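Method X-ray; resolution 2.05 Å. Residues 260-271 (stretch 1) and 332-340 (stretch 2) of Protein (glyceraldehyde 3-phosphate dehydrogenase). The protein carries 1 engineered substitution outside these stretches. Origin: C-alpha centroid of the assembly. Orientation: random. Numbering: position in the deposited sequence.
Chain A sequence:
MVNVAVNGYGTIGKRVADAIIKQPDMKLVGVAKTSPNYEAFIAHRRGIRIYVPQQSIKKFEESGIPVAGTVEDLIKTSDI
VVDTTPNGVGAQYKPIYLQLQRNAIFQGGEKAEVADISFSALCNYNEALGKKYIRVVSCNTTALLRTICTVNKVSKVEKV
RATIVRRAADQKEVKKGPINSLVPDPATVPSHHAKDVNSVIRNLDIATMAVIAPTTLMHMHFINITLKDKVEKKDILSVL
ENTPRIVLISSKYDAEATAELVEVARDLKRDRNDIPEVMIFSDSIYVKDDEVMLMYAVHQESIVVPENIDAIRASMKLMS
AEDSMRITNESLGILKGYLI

Stretch 1 260-271: ELVEVARDLKRD
Stretch 2 (332-340) LGILKGYLI

The centre of this contact is Leu339, held in the t/p rotamer (chi1 170°, chi2 68°) with its CA-to-CB bond toward stretch 1. It meets three residues of stretch 1 spaced three and four apart, the i, i+3, i+7 pattern that puts side chains along one helical face: Leu261 CD2 lies 4.4 Å from Leu339 CD2, Val264 CG1 lies 4.2 Å from Leu339 CG, and Leu268 CD1 lies 3.9 Å from Leu339 CD1. Leu261 and Leu268 are both m/t. Val264 is t, its CA-to-CB bond toward stretch 2; the CA-to-CB bond of Leu261 runs sideways, but the end of the side chain comes nearer.

Ile340, the C-terminal residue, extends this apolar patch with a t/p side chain. Ile340 CG2 sits 3.9 Å from Leu261 CD2, and Ile340 CG1 4.1 Å from Val264 CG2.

Stretch 2 has no regular helix or strand; Leu335 is extended (-106/170) and Leu339 turns to -83/-40. Val264 CA pairs with Ile340 CA at 7.8 Å and Arg270 CA with Gly333 CA at 8.6 Å, so the stretches run in opposite senses. Stretch 1 enters already helical at Glu260, continuing a helix begun earlier in the chain, with i to i+4 bonds such as Leu268 N to Val264 O (2.9 Å). Lys269, at phi/psi 63/39, closes it in a Schellman motif: Lys269 N bonds Arg266 O and Arg270 N bonds Ala265 O, both at 3.0 Å. Arg270 then extends (-74/147), its CA-to-CB bond toward stretch 2.

This arginine makes the polar edge. With chi1 to chi3 m, t, p, its guanidinium offers one face to m/t Leu335, whose CD1 is 3.8 Å from Arg270 CZ, while Arg270 NH2 at the edge gives a weak hydrogen bond to Gly333 O (3.2 Å, 134°). Gly333 is itself a Schellman residue (67/43). The rule is economical: apolar side chains fill the centre, and one cation serves both a methyl and a carbonyl at the margin.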

ATOM      1  N   GLU A 260      -9.588  -1.378  -5.831  1.00 18.46           N
ATOM      2  CA  GLU A 260      -9.201  -2.673  -6.355  1.00 24.66           C
ATOM      3  C   GLU A 260      -7.945  -2.583  -7.209  1.00 27.28           C
ATOM      4  O   GLU A 260      -7.152  -3.536  -7.231  1.00 25.79           O
ATOM      5  CB  GLU A 260     -10.361  -3.283  -7.198  1.00 19.04           C
ATOM      6  CG  GLU A 260     -11.492  -3.674  -6.210  1.00 33.61           C
ATOM      7  CD  GLU A 260     -12.801  -3.944  -6.914  1.00 30.87           C
ATOM      8  OE1 GLU A 260     -12.986  -3.486  -8.082  1.00 27.71           O
ATOM      9  OE2 GLU A 260     -13.669  -4.618  -6.315  1.00 36.44           O
ATOM     10  N   LEU A 261      -7.740  -1.432  -7.858  1.00 25.36           N
ATOM     11  CA  LEU A 261      -6.511  -1.216  -8.633  1.00 26.24           C
ATOM     12  C   LEU A 261      -5.350  -1.051  -7.662  1.00 27.75           C
ATOM     13  O   LEU A 261      -4.302  -1.642  -7.928  1.00 26.97           O
ATOM     14  CB  LEU A 261      -6.649  -0.024  -9.592  1.00 21.62           C
ATOM     15  CG  LEU A 261      -7.641  -0.277 -10.754  1.00 21.07           C
ATOM     16  CD1 LEU A 261      -7.923   0.979 -11.539  1.00 28.17           C
ATOM     17  CD2 LEU A 261      -7.146  -1.387 -11.669  1.00 29.23           C
ATOM     18  N   VAL A 262      -5.546  -0.348  -6.534  1.00 22.99           N
ATOM     19  CA  VAL A 262      -4.461  -0.243  -5.525  1.00 26.02           C
ATOM     20  C   VAL A 262      -4.119  -1.661  -5.060  1.00 26.56           C
ATOM     21  O   VAL A 262      -2.975  -2.056  -4.941  1.00 28.20           O
ATOM     22  CB  VAL A 262      -4.821   0.615  -4.323  1.00 23.81           C
ATOM     23  CG1 VAL A 262      -3.783   0.577  -3.165  1.00 21.73           C
ATOM     24  CG2 VAL A 262      -4.975   2.078  -4.734  1.00 26.70           C
ATOM     25  N   GLU A 263      -5.146  -2.465  -4.809  1.00 25.70           N
ATOM     26  CA  GLU A 263      -4.973  -3.837  -4.455  1.00 26.50           C
ATOM     27  C   GLU A 263      -4.176  -4.620  -5.504  1.00 29.51           C
ATOM     28  O   GLU A 263      -3.294  -5.370  -5.108  1.00 27.18           O
ATOM     29  CB  GLU A 263      -6.302  -4.572  -4.203  1.00 22.95           C
ATOM     30  CG  GLU A 263      -6.091  -5.810  -3.340  1.00 24.95           C
ATOM     31  CD  GLU A 263      -5.860  -5.616  -1.879  1.00 26.30           C
ATOM     32  OE1 GLU A 263      -5.740  -4.502  -1.327  1.00 29.75           O
ATOM     33  OE2 GLU A 263      -5.730  -6.658  -1.182  1.00 28.49           O
ATOM     34  N   VAL A 264      -4.513  -4.515  -6.772  1.00 25.23           N
ATOM     35  CA  VAL A 264      -3.760  -5.187  -7.832  1.00 30.46           C
ATOM     36  C   VAL A 264      -2.265  -4.889  -7.703  1.00 26.87           C
ATOM     37  O   VAL A 264      -1.432  -5.796  -7.804  1.00 25.84           O
ATOM     38  CB  VAL A 264      -4.244  -4.781  -9.232  1.00 27.45           C
ATOM     39  CG1 VAL A 264      -3.235  -5.197 -10.320  1.00 27.80           C
ATOM     40  CG2 VAL A 264      -5.610  -5.416  -9.496  1.00 23.39           C
ATOM     41  N   ALA A 265      -1.934  -3.627  -7.458  1.00 24.57           N
ATOM     42  CA  ALA A 265      -0.559  -3.203  -7.332  1.00 25.82           C
ATOM     43  C   ALA A 265       0.151  -3.819  -6.130  1.00 28.91           C
ATOM     44  O   ALA A 265       1.374  -4.103  -6.224  1.00 26.90           O
ATOM     45  CB  ALA A 265      -0.473  -1.683  -7.248  1.00 26.62           C
ATOM     46  N   ARG A 266      -0.544  -3.896  -4.999  1.00 22.66           N
ATOM     47  CA  ARG A 266      -0.062  -4.527  -3.805  1.00 26.89           C
ATOM     48  C   ARG A 266       0.269  -6.003  -4.107  1.00 23.25           C
ATOM     49  O   ARG A 266       1.369  -6.420  -3.779  1.00 27.67           O
ATOM     50  CB  ARG A 266      -1.073  -4.487  -2.633  1.00 22.67           C
ATOM     51  CG  ARG A 266      -1.251  -3.099  -2.037  1.00 25.10           C
ATOM     52  CD  ARG A 266      -2.418  -3.111  -1.031  1.00 31.35           C
ATOM     53  NE  ARG A 266      -1.917  -3.416   0.321  1.00 30.40           N
ATOM     54  CZ  ARG A 266      -2.723  -3.817   1.309  1.00 32.80           C
ATOM     55  NH1 ARG A 266      -4.034  -3.989   1.145  1.00 24.83           N
ATOM     56  NH2 ARG A 266      -2.182  -4.059   2.487  1.00 23.98           N
ATOM     57  N   ASP A 267      -0.621  -6.757  -4.703  1.00 24.63           N
ATOM     58  CA  ASP A 267      -0.428  -8.150  -5.004  1.00 29.74           C
ATOM     59  C   ASP A 267       0.584  -8.419  -6.121  1.00 35.54           C
ATOM     60  O   ASP A 267       1.165  -9.512  -6.131  1.00 32.70           O
ATOM     61  CB  ASP A 267      -1.748  -8.844  -5.413  1.00 24.98           C
ATOM     62  CG  ASP A 267      -2.675  -8.933  -4.176  1.00 32.25           C
ATOM     63  OD1 ASP A 267      -2.200  -8.595  -3.078  1.00 29.09           O
ATOM     64  OD2 ASP A 267      -3.833  -9.329  -4.346  1.00 29.06           O
ATOM     65  N   LEU A 268       0.797  -7.463  -7.006  1.00 30.52           N
ATOM     66  CA  LEU A 268       1.807  -7.547  -8.049  1.00 35.47           C
ATOM     67  C   LEU A 268       3.166  -7.158  -7.469  1.00 31.05           C
ATOM     68  O   LEU A 268       4.208  -7.261  -8.148  1.00 30.60           O
ATOM     69  CB  LEU A 268       1.487  -6.649  -9.268  1.00 23.79           C
ATOM     70  CG  LEU A 268       0.423  -7.171 -10.234  1.00 30.75           C
ATOM     71  CD1 LEU A 268       0.127  -6.101 -11.299  1.00 25.79           C
ATOM     72  CD2 LEU A 268       0.838  -8.450 -10.942  1.00 23.31           C
ATOM     73  N   LYS A 269       3.175  -6.687  -6.220  1.00 27.12           N
ATOM     74  CA  LYS A 269       4.357  -6.307  -5.484  1.00 29.64           C
ATOM     75  C   LYS A 269       5.082  -5.140  -6.127  1.00 31.69           C
ATOM     76  O   LYS A 269       6.309  -5.040  -6.143  1.00 27.61           O
ATOM     77  CB  LYS A 269       5.270  -7.541  -5.282  1.00 32.51           C
ATOM     78  CG  LYS A 269       4.625  -8.820  -4.770  1.00 27.27           C
ATOM     79  CD  LYS A 269       3.828  -8.673  -3.486  1.00 34.52           C
ATOM     80  CE  LYS A 269       3.153  -9.988  -3.076  1.00 34.75           C
ATOM     81  NZ  LYS A 269       4.075 -10.928  -2.356  1.00 33.05           N
ATOM     82  N   ARG A 270       4.319  -4.147  -6.649  1.00 23.73           N
ATOM     83  CA  ARG A 270       4.925  -2.952  -7.221  1.00 29.46           C
ATOM     84  C   ARG A 270       5.431  -2.099  -6.061  1.00 30.55           C
ATOM     85  O   ARG A 270       4.758  -2.088  -5.009  1.00 24.16           O
ATOM     86  CB  ARG A 270       3.915  -2.183  -8.098  1.00 30.82           C
ATOM     87  CG  ARG A 270       3.330  -3.125  -9.165  1.00 23.38           C
ATOM     88  CD  ARG A 270       2.608  -2.370 -10.278  1.00 26.28           C
ATOM     89  NE  ARG A 270       3.554  -1.741 -11.222  1.00 28.48           N
ATOM     90  CZ  ARG A 270       3.247  -0.809 -12.111  1.00 28.49           C
ATOM     91  NH1 ARG A 270       1.987  -0.323 -12.234  1.00 23.31           N
ATOM     92  NH2 ARG A 270       4.178  -0.356 -12.939  1.00 23.95           N
ATOM     93  N   ASP A 271       6.518  -1.382  -6.263  1.00 29.45           N
ATOM     94  CA  ASP A 271       7.138  -0.587  -5.211  1.00 32.80           C
ATOM     95  C   ASP A 271       6.200   0.462  -4.657  1.00 34.82           C
ATOM     96  O   ASP A 271       5.704   1.307  -5.420  1.00 27.61           O
ATOM     97  CB  ASP A 271       8.410   0.084  -5.757  1.00 29.10           C
ATOM     98  CG  ASP A 271       9.255   0.677  -4.649  1.00 43.91           C
ATOM     99  OD1 ASP A 271       9.041   1.831  -4.234  1.00 47.62           O
ATOM    100  OD2 ASP A 271      10.169  -0.043  -4.184  1.00 58.06           O
ATOM    101  N   LEU A 332      12.231   1.266 -14.419  1.00 26.51           N
ATOM    102  CA  LEU A 332      11.246   1.558 -13.342  1.00 28.20           C
ATOM    103  C   LEU A 332      10.087   0.593 -13.389  1.00 31.17           C
ATOM    104  O   LEU A 332       9.094   0.798 -12.669  1.00 29.95           O
ATOM    105  CB  LEU A 332      10.750   2.996 -13.492  1.00 20.73           C
ATOM    106  CG  LEU A 332      11.820   4.087 -13.306  1.00 29.53           C
ATOM    107  CD1 LEU A 332      11.159   5.458 -13.367  1.00 21.70           C
ATOM    108  CD2 LEU A 332      12.527   3.936 -11.963  1.00 22.92           C
ATOM    109  N   GLY A 333      10.167  -0.351 -14.310  1.00 26.81           N
ATOM    110  CA  GLY A 333       9.154  -1.370 -14.498  1.00 29.07           C
ATOM    111  C   GLY A 333       7.830  -0.799 -14.993  1.00 32.08           C
ATOM    112  O   GLY A 333       6.776  -1.250 -14.539  1.00 25.87           O
ATOM    113  N   ILE A 334       7.885   0.120 -15.947  1.00 25.83           N
ATOM    114  CA  ILE A 334       6.689   0.758 -16.492  1.00 27.12           C
ATOM    115  C   ILE A 334       5.982  -0.223 -17.414  1.00 28.33           C
ATOM    116  O   ILE A 334       6.620  -1.012 -18.108  1.00 23.59           O
ATOM    117  CB  ILE A 334       7.042   2.060 -17.222  1.00 31.66           C
ATOM    118  CG1 ILE A 334       7.688   3.100 -16.309  1.00 36.06           C
ATOM    119  CG2 ILE A 334       5.837   2.678 -17.927  1.00 33.90           C
ATOM    120  CD1 ILE A 334       6.971   3.356 -14.992  1.00 32.51           C
ATOM    121  N   LEU A 335       4.658  -0.262 -17.377  1.00 23.19           N
ATOM    122  CA  LEU A 335       3.911  -1.216 -18.182  1.00 25.33           C
ATOM    123  C   LEU A 335       3.201  -0.646 -19.382  1.00 23.18           C
ATOM    124  O   LEU A 335       2.971   0.539 -19.490  1.00 27.98           O
ATOM    125  CB  LEU A 335       2.838  -1.841 -17.238  1.00 29.27           C
ATOM    126  CG  LEU A 335       3.380  -2.531 -15.988  1.00 36.39           C
ATOM    127  CD1 LEU A 335       2.218  -2.909 -15.044  1.00 27.88           C
ATOM    128  CD2 LEU A 335       4.185  -3.775 -16.367  1.00 35.45           C
ATOM    129  N   LYS A 336       2.683  -1.525 -20.231  1.00 24.42           N
ATOM    130  CA  LYS A 336       1.782  -1.140 -21.322  1.00 25.54           C
ATOM    131  C   LYS A 336       0.782  -2.303 -21.421  1.00 21.91           C
ATOM    132  O   LYS A 336       0.965  -3.275 -20.692  1.00 26.55           O
ATOM    133  CB  LYS A 336       2.494  -0.936 -22.671  1.00 28.92           C
ATOM    134  CG  LYS A 336       3.054  -2.288 -23.177  1.00 32.03           C
ATOM    135  CD  LYS A 336       3.685  -2.117 -24.567  1.00 33.39           C
ATOM    136  CE  LYS A 336       4.352  -3.499 -24.878  1.00 40.29           C
ATOM    137  NZ  LYS A 336       4.903  -3.428 -26.270  1.00 48.58           N
ATOM    138  N   GLY A 337      -0.220  -2.221 -22.266  1.00 27.99           N
ATOM    139  CA  GLY A 337      -1.183  -3.287 -22.465  1.00 27.12           C
ATOM    140  C   GLY A 337      -2.161  -3.346 -21.282  1.00 27.65           C
ATOM    141  O   GLY A 337      -2.341  -2.350 -20.574  1.00 27.09           O
ATOM    142  N   TYR A 338      -2.737  -4.504 -21.037  1.00 26.09           N
ATOM    143  CA  TYR A 338      -3.652  -4.710 -19.929  1.00 28.21           C
ATOM    144  C   TYR A 338      -2.931  -4.867 -18.610  1.00 31.64           C
ATOM    145  O   TYR A 338      -1.968  -5.636 -18.469  1.00 29.04           O
ATOM    146  CB  TYR A 338      -4.607  -5.890 -20.179  1.00 29.21           C
ATOM    147  CG  TYR A 338      -5.753  -5.534 -21.107  1.00 32.36           C
ATOM    148  CD1 TYR A 338      -6.930  -4.955 -20.611  1.00 30.86           C
ATOM    149  CD2 TYR A 338      -5.667  -5.786 -22.479  1.00 25.31           C
ATOM    150  CE1 TYR A 338      -7.972  -4.632 -21.472  1.00 31.23           C
ATOM    151  CE2 TYR A 338      -6.695  -5.450 -23.333  1.00 29.03           C
ATOM    152  CZ  TYR A 338      -7.847  -4.876 -22.820  1.00 32.49           C
ATOM    153  OH  TYR A 338      -8.860  -4.551 -23.673  1.00 34.20           O
ATOM    154  N   LEU A 339      -3.361  -4.080 -17.607  1.00 29.42           N
ATOM    155  CA  LEU A 339      -2.809  -4.243 -16.268  1.00 33.43           C
ATOM    156  C   LEU A 339      -3.579  -5.405 -15.600  1.00 31.97           C
ATOM    157  O   LEU A 339      -3.053  -6.205 -14.848  1.00 32.46           O
ATOM    158  CB  LEU A 339      -2.971  -2.991 -15.412  1.00 24.29           C
ATOM    159  CG  LEU A 339      -2.634  -3.166 -13.926  1.00 29.58           C
ATOM    160  CD1 LEU A 339      -1.105  -3.417 -13.772  1.00 27.03           C
ATOM    161  CD2 LEU A 339      -3.033  -1.937 -13.127  1.00 23.20           C
ATOM    162  N   ILE A 340      -4.874  -5.399 -15.872  1.00 32.02           N
ATOM    163  CA  ILE A 340      -5.816  -6.345 -15.274  1.00 34.71           C
ATOM    164  C   ILE A 340      -7.118  -6.275 -16.043  1.00 35.38           C
ATOM    165  O   ILE A 340      -7.250  -5.425 -16.975  1.00 27.81           O
ATOM    166  CB  ILE A 340      -6.017  -6.055 -13.773  1.00 26.07           C
ATOM    167  CG1 ILE A 340      -6.710  -7.208 -13.055  1.00 35.01           C
ATOM    168  CG2 ILE A 340      -6.819  -4.764 -13.562  1.00 25.79           C
ATOM    169  CD1 ILE A 340      -5.928  -8.511 -13.057  1.00 23.27           C
ATOM    170  OXT ILE A 340      -8.013  -7.121 -15.832  1.00 38.63           O
TER